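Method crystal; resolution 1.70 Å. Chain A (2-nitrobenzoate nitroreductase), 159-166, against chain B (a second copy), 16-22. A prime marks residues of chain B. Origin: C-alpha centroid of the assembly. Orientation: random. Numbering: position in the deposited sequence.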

# COMPACT_ATOMS: atom_id res chain seq x y z
N GLU A 159 15.36 -2.43 2.86
CA GLU A 159 15.83 -3.05 1.62
C GLU A 159 15.67 -4.55 1.72
O GLU A 159 16.07 -5.17 2.71
CB GLU A 159 17.30 -2.69 1.35
CG GLU A 159 17.87 -3.41 0.12
CD GLU A 159 19.28 -2.99 -0.18
OE1 GLU A 159 19.80 -2.10 0.53
OE2 GLU A 159 19.87 -3.57 -1.12
N ILE A 160 15.03 -5.14 0.71
CA ILE A 160 14.86 -6.57 0.67
C ILE A 160 16.17 -7.22 0.24
O ILE A 160 16.66 -6.96 -0.85
CB ILE A 160 13.76 -6.98 -0.31
CG1 ILE A 160 12.47 -6.24 0.02
CG2 ILE A 160 13.55 -8.49 -0.26
CD1 ILE A 160 11.44 -6.31 -1.09
N VAL A 161 16.73 -8.07 1.09
CA VAL A 161 17.97 -8.74 0.70
C VAL A 161 17.67 -10.16 0.25
O VAL A 161 18.37 -10.68 -0.63
CB VAL A 161 19.01 -8.73 1.83
CG1 VAL A 161 19.29 -7.30 2.23
CG2 VAL A 161 18.55 -9.52 3.01
N ALA A 162 16.63 -10.77 0.81
CA ALA A 162 16.22 -12.09 0.29
C ALA A 162 14.76 -12.37 0.57
O ALA A 162 14.16 -11.70 1.39
CB ALA A 162 17.10 -13.21 0.88
N MET A 163 14.20 -13.37 -0.10
CA MET A 163 12.81 -13.76 0.16
C MET A 163 12.65 -15.25 0.48
O MET A 163 13.29 -16.10 -0.15
CB MET A 163 11.93 -13.42 -1.03
CG MET A 163 11.86 -11.94 -1.40
SD MET A 163 10.63 -11.66 -2.69
CE MET A 163 10.86 -9.92 -3.08
N TYR A 164 11.80 -15.54 1.45
CA TYR A 164 11.32 -16.90 1.72
C TYR A 164 9.93 -17.10 1.14
O TYR A 164 9.05 -16.27 1.32
CB TYR A 164 11.28 -17.18 3.22
CG TYR A 164 10.37 -18.33 3.57
CD1 TYR A 164 10.79 -19.65 3.41
CD2 TYR A 164 9.07 -18.10 4.03
CE1 TYR A 164 9.96 -20.70 3.71
CE2 TYR A 164 8.23 -19.16 4.33
CZ TYR A 164 8.68 -20.45 4.17
OH TYR A 164 7.85 -21.50 4.48
N PHE A 165 9.73 -18.23 0.45
CA PHE A 165 8.39 -18.63 -0.02
C PHE A 165 8.07 -20.05 0.44
O PHE A 165 8.95 -20.91 0.38
CB PHE A 165 8.29 -18.61 -1.54
CG PHE A 165 8.74 -17.34 -2.19
CD1 PHE A 165 10.08 -17.11 -2.46
CD2 PHE A 165 7.81 -16.38 -2.59
CE1 PHE A 165 10.49 -15.95 -3.08
CE2 PHE A 165 8.22 -15.22 -3.21
CZ PHE A 165 9.55 -15.00 -3.46
N ARG A 166 6.84 -20.30 0.88
CA ARG A 166 6.35 -21.68 0.95
C ARG A 166 6.51 -22.27 -0.45
O ARG A 166 6.26 -21.59 -1.44
CB ARG A 166 4.88 -21.74 1.41
CG ARG A 166 4.66 -21.31 2.85
CD ARG A 166 3.19 -21.43 3.25
NE ARG A 166 2.76 -22.82 3.26
CZ ARG A 166 2.86 -23.63 4.32
NH1 ARG A 166 3.38 -23.17 5.45
NH2 ARG A 166 2.45 -24.89 4.24
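Chain B 16-22: WLITGSV

Not one hydrogen bond crosses this contact, although a serine hydroxyl comes close to the strand; a methionine side chain takes part in three of the five residue pairs, touching three residues of chain B. The thioether of Met163 runs out from its strand with chi1 in the m well and chi2 and chi3 both t, an extended shape that carries SD and CE across to the helix. There CE of Met163 lies 3.8 Å from the backbone C of Leu17′ and 3.8 Å from N of Ile18′, so the methyl rests on the peptide that joins the two residues as well as on the side chain of Ile18′.

The frame is simple. Residues 159-165 of chain A form the end of a strand that begins earlier in the chain, and chain B enters the contact as a helix, also begun earlier, that carries Leu17′ and Ile18′. The helix lies across the strand with an angle of 54° between their N-to-C directions, and the two axes come no closer than 10.8 Å. That spacing leaves room for side chains but not for backbone against backbone: the nearest CA atoms, those of Met163 and Leu17′, are still 8.6 Å apart, while the CA atoms of Ile160 and Ile18′ are separated by 8.9 Å and those of Phe165 and Ser21′ by 9.1 Å.

On the strand, Ile160, Met163 and Phe165 point toward the helix and supply every contact. Alternation alone would not place Ile160 and Met163 on the same side, since they are three residues apart. The backbone between them departs from a regular extended path at Val161, whose phi/psi of -101/-30 lies outside the beta region, and from Met163 to Phe165 the usual two-residue repeat holds.

Chain B answers with Leu17′, Ile18′ and Ser21′. Leu17′ and Ser21′ are four residues apart, and both point toward the strand; Ile18′ points sideways, yet its side chain still takes part. CG1 of Ile18′ packs 3.9 Å from CE of Met163 and 4.1 Å from CD1 of Ile160, so one isoleucine is shared by two strand residues. Leu17′ is shared in the same way: its CB is 4.0 Å from SD of Met163, and its CD2 is 4.1 Å from CZ of Phe165, approaching the ring obliquely.

Ser21′ shows how a polar group can be admitted to such a surface. With chi1 in the p well, OG of Ser21′ turns back along the chain and donates a hydrogen bond to O of Leu17′ at 2.6 Å. The hydroxyl is thus already satisfied where OG of Ser21′ comes within 3.9 Å of SD of Met163, and it needs no partner from the strand.

The rule to take away is economical: three strand residues meet three residues of chain B, all six buried in the assembly, and together the two stretches cover 233 Å². Flexible, unbranched methionine occupies the center, while Ile160 adds a second contact to Ile18′ and Phe165 a second to Leu17′.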

# COMPACT_ATOMS: atom_id res chain seq x y z
N TRP B 16 9.24 -8.66 -10.60
CA TRP B 16 8.19 -9.68 -10.52
C TRP B 16 8.06 -10.29 -9.14
O TRP B 16 6.93 -10.55 -8.70
CB TRP B 16 8.42 -10.78 -11.57
CG TRP B 16 7.92 -10.35 -12.89
CD1 TRP B 16 8.64 -9.81 -13.91
CD2 TRP B 16 6.56 -10.38 -13.33
NE1 TRP B 16 7.82 -9.51 -14.97
CE2 TRP B 16 6.53 -9.85 -14.64
CE3 TRP B 16 5.36 -10.81 -12.75
CZ2 TRP B 16 5.35 -9.73 -15.38
CZ3 TRP B 16 4.18 -10.70 -13.49
CH2 TRP B 16 4.19 -10.16 -14.79
N LEU B 17 9.17 -10.51 -8.44
CA LEU B 17 9.08 -11.13 -7.12
C LEU B 17 8.48 -10.17 -6.07
O LEU B 17 7.65 -10.57 -5.21
CB LEU B 17 10.44 -11.63 -6.66
CG LEU B 17 10.98 -12.84 -7.44
CD1 LEU B 17 12.33 -13.26 -6.89
CD2 LEU B 17 9.99 -14.00 -7.38
N ILE B 18 8.88 -8.90 -6.16
CA ILE B 18 8.33 -7.87 -5.29
C ILE B 18 6.83 -7.66 -5.55
O ILE B 18 6.02 -7.79 -4.62
CB ILE B 18 9.04 -6.52 -5.46
CG1 ILE B 18 10.51 -6.62 -5.05
CG2 ILE B 18 8.32 -5.43 -4.64
CD1 ILE B 18 11.34 -5.43 -5.48
N THR B 19 6.45 -7.38 -6.79
CA THR B 19 5.03 -7.10 -7.06
C THR B 19 4.16 -8.34 -6.89
O THR B 19 2.96 -8.23 -6.62
CB THR B 19 4.80 -6.53 -8.46
OG1 THR B 19 5.31 -7.43 -9.46
CG2 THR B 19 5.46 -5.15 -8.60
N GLY B 20 4.75 -9.52 -7.02
CA GLY B 20 4.00 -10.72 -6.73
C GLY B 20 3.86 -11.08 -5.27
O GLY B 20 3.00 -11.91 -4.94
N SER B 21 4.72 -10.52 -4.41
CA SER B 21 4.66 -10.90 -2.99
C SER B 21 4.09 -9.84 -2.03
O SER B 21 3.84 -10.15 -0.86
CB SER B 21 6.06 -11.31 -2.50
OG SER B 21 6.98 -10.26 -2.71
N VAL B 22 3.88 -8.60 -2.49
CA VAL B 22 3.21 -7.64 -1.61
C VAL B 22 1.86 -7.26 -2.21
O VAL B 22 1.76 -6.73 -3.31
CB VAL B 22 4.07 -6.35 -1.35
CG1 VAL B 22 4.57 -5.71 -2.65
CG2 VAL B 22 3.25 -5.33 -0.55